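Local coordinates for epimerase family protein SDR39U1 (Homo sapiens, PDB 4B4O) that is a putative NADP-dependent oxidoreductase of the short-chain dehydrogenase/reductase family, bound here to NADPH, at residues 180-185 with 227-232. The protein carries 3 engineered substitutions. Sequence-based numbering, arbitrary orientation.
Sequences GGPIGS and EFAQTF. Engineered in segment 227-232: Phe-232 (natural residue Leu).
Backbone torsions close to fully extended at Gly-181 (phi 162°, psi -177°) set its peptide link to Pro-182 against the methyl of Ala-229 on helix 225-236. The contact lies away from the bound cofactor, in what is probably the smaller region that extended SDR folds carry beside their NADP-binding Rossmann sheet. It joins the loop between helix 166-176 and strand 192-194 to the helix that follows strand 213-217. The CA atoms of Gly-181 and Ala-229 stand 5.2 Å apart, a close approach of loop and helix made with a small methyl on one side and no side chain on the other. Ala-229 directs its CB at the loop, where it lies 3.5 Å from C of Gly-181 and 3.8 Å from N of Pro-182. Pro-182 adds a looser apolar touch through CD, 4.3 Å from Ala-229 CB. These are van der Waals contacts, and the area they bury is small. The loop is held by hydrogen bonds to other partners: backbone bonds of Gly-180 with Ile-242 and of Pro-182 and Gly-184 with Leu-244, and Ile-183 N with Asn-225 OD1 at the start of the helix. Phe-228 and the engineered Phe-232 pack on Met-168 of helix 166-176 and Leu-288 of helix 284-293, and the Phe-228 ring stacks with Phe-190. Within the helix, Glu-227 O accepts from Thr-231 N and Thr-231 OG1 on opposite faces of its carbonyl plane, with Thr-231 OG1 2.8 Å from Glu-227 O.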
ATOM      1  N   GLY A 180       3.188  20.595  12.353  1.00 16.21           N
ATOM      2  CA  GLY A 180       2.418  20.119  11.217  1.00 15.50           C
ATOM      3  C   GLY A 180       1.806  21.227  10.357  1.00 15.50           C
ATOM      4  O   GLY A 180       1.803  22.400  10.739  1.00 15.94           O
ATOM      5  N   GLY A 181       1.321  20.838   9.180  1.00 15.13           N
ATOM      6  CA  GLY A 181       0.632  21.741   8.282  1.00 15.25           C
ATOM      7  C   GLY A 181       0.541  21.221   6.862  1.00 15.19           C
ATOM      8  O   GLY A 181       0.978  20.099   6.553  1.00 14.96           O
ATOM      9  N   PRO A 182      -0.025  22.036   5.960  1.00 15.54           N
ATOM     10  CA  PRO A 182      -0.176  21.609   4.568  1.00 15.65           C
ATOM     11  C   PRO A 182       1.134  21.479   3.831  1.00 16.42           C
ATOM     12  O   PRO A 182       2.082  22.208   4.115  1.00 17.23           O
ATOM     13  CB  PRO A 182      -1.032  22.719   3.953  1.00 16.18           C
ATOM     14  CG  PRO A 182      -0.826  23.891   4.827  1.00 16.65           C
ATOM     15  CD  PRO A 182      -0.699  23.325   6.211  1.00 15.93           C
ATOM     16  N   ILE A 183       1.174  20.536   2.891  1.00 16.29           N
ATOM     17  CA  ILE A 183       2.307  20.339   1.992  1.00 17.19           C
ATOM     18  C   ILE A 183       2.018  21.038   0.666  1.00 18.06           C
ATOM     19  O   ILE A 183       1.067  20.692  -0.014  1.00 17.70           O
ATOM     20  CB  ILE A 183       2.540  18.845   1.704  1.00 16.71           C
ATOM     21  CG1 ILE A 183       2.664  18.055   3.011  1.00 15.96           C
ATOM     22  CG2 ILE A 183       3.770  18.663   0.848  1.00 17.84           C
ATOM     23  CD1 ILE A 183       2.674  16.561   2.787  1.00 15.48           C
ATOM     24  N   GLY A 184       2.835  22.021   0.294  1.00 19.38           N
ATOM     25  CA  GLY A 184       2.607  22.774  -0.938  1.00 20.52           C
ATOM     26  C   GLY A 184       1.396  23.699  -0.832  1.00 20.42           C
ATOM     27  O   GLY A 184       1.226  24.391   0.170  1.00 20.20           O
ATOM     28  N   SER A 185       0.535  23.682  -1.839  1.00 20.68           N
ATOM     29  CA  SER A 185      -0.709  24.456  -1.799  1.00 20.74           C
ATOM     30  C   SER A 185      -1.720  23.859  -0.827  1.00 19.23           C
ATOM     31  O   SER A 185      -2.553  24.570  -0.292  1.00 19.22           O
ATOM     32  CB  SER A 185      -1.366  24.507  -3.181  1.00 21.62           C
ATOM     33  OG  SER A 185      -1.801  23.219  -3.602  1.00 20.74           O
ATOM     34  N   GLU A 227      -7.055  19.523   4.040  1.00 13.83           N
ATOM     35  CA  GLU A 227      -8.063  18.927   4.958  1.00 13.53           C
ATOM     36  C   GLU A 227      -7.440  17.866   5.887  1.00 12.87           C
ATOM     37  O   GLU A 227      -7.753  17.809   7.067  1.00 12.81           O
ATOM     38  CB  GLU A 227      -9.279  18.361   4.182  1.00 13.75           C
ATOM     39  CG  GLU A 227     -10.315  17.596   5.038  1.00 13.64           C
ATOM     40  CD  GLU A 227     -11.349  16.807   4.203  1.00 13.91           C
ATOM     41  OE1 GLU A 227     -11.603  17.248   3.035  1.00 14.42           O
ATOM     42  OE2 GLU A 227     -11.888  15.755   4.675  1.00 13.76           O
ATOM     43  N   PHE A 228      -6.521  17.073   5.359  1.00 12.55           N
ATOM     44  CA  PHE A 228      -5.759  16.143   6.189  1.00 12.16           C
ATOM     45  C   PHE A 228      -4.988  16.823   7.340  1.00 12.30           C
ATOM     46  O   PHE A 228      -5.040  16.378   8.484  1.00 12.21           O
ATOM     47  CB  PHE A 228      -4.763  15.323   5.333  1.00 12.04           C
ATOM     48  CG  PHE A 228      -3.741  14.599   6.146  1.00 11.93           C
ATOM     49  CD1 PHE A 228      -4.086  13.445   6.818  1.00 11.72           C
ATOM     50  CD2 PHE A 228      -2.470  15.110   6.303  1.00 12.25           C
ATOM     51  CE1 PHE A 228      -3.172  12.789   7.607  1.00 11.84           C
ATOM     52  CE2 PHE A 228      -1.543  14.467   7.108  1.00 12.37           C
ATOM     53  CZ  PHE A 228      -1.893  13.299   7.758  1.00 12.17           C
ATOM     54  N   ALA A 229      -4.236  17.863   7.023  1.00 12.64           N
ATOM     55  CA  ALA A 229      -3.432  18.539   8.030  1.00 12.90           C
ATOM     56  C   ALA A 229      -4.324  19.109   9.123  1.00 12.98           C
ATOM     57  O   ALA A 229      -4.036  18.977  10.316  1.00 13.03           O
ATOM     58  CB  ALA A 229      -2.563  19.631   7.394  1.00 13.46           C
ATOM     59  N   GLN A 230      -5.401  19.753   8.703  1.00 13.18           N
ATOM     60  CA  GLN A 230      -6.330  20.394   9.620  1.00 13.47           C
ATOM     61  C   GLN A 230      -7.009  19.373  10.548  1.00 13.28           C
ATOM     62  O   GLN A 230      -7.024  19.554  11.761  1.00 13.51           O
ATOM     63  CB  GLN A 230      -7.345  21.196   8.808  1.00 13.93           C
ATOM     64  CG  GLN A 230      -8.421  21.897   9.609  1.00 14.46           C
ATOM     65  CD  GLN A 230      -9.522  22.496   8.673  1.00 15.10           C
ATOM     66  OE1 GLN A 230      -9.244  23.305   7.762  1.00 15.52           O
ATOM     67  NE2 GLN A 230     -10.789  22.069   8.895  1.00 15.39           N
ATOM     68  N   THR A 231      -7.502  18.279   9.970  1.00 13.00           N
ATOM     69  CA  THR A 231      -8.177  17.203  10.724  1.00 13.00           C
ATOM     70  C   THR A 231      -7.236  16.485  11.674  1.00 12.89           C
ATOM     71  O   THR A 231      -7.595  16.095  12.760  1.00 13.21           O
ATOM     72  CB  THR A 231      -8.765  16.139   9.765  1.00 12.79           C
ATOM     73  OG1 THR A 231      -9.625  16.775   8.819  1.00 13.07           O
ATOM     74  CG2 THR A 231      -9.586  15.075  10.519  1.00 13.03           C
ATOM     75  N   PHE A 232      -5.991  16.338  11.247  1.00 12.62           N
ATOM     76  CA  PHE A 232      -4.985  15.692  12.068  1.00 12.72           C
ATOM     77  C   PHE A 232      -4.612  16.573  13.268  1.00 13.16           C
ATOM     78  O   PHE A 232      -4.527  16.083  14.393  1.00 13.53           O
ATOM     79  CB  PHE A 232      -3.761  15.382  11.206  1.00 12.54           C
ATOM     80  CG  PHE A 232      -2.768  14.459  11.838  1.00 12.78           C
ATOM     81  CD1 PHE A 232      -3.121  13.604  12.866  1.00 13.06           C
ATOM     82  CD2 PHE A 232      -1.464  14.410  11.347  1.00 12.95           C
ATOM     83  CE1 PHE A 232      -2.181  12.739  13.417  1.00 13.50           C
ATOM     84  CE2 PHE A 232      -0.530  13.534  11.874  1.00 13.38           C
ATOM     85  CZ  PHE A 232      -0.886  12.705  12.913  1.00 13.65           C
TER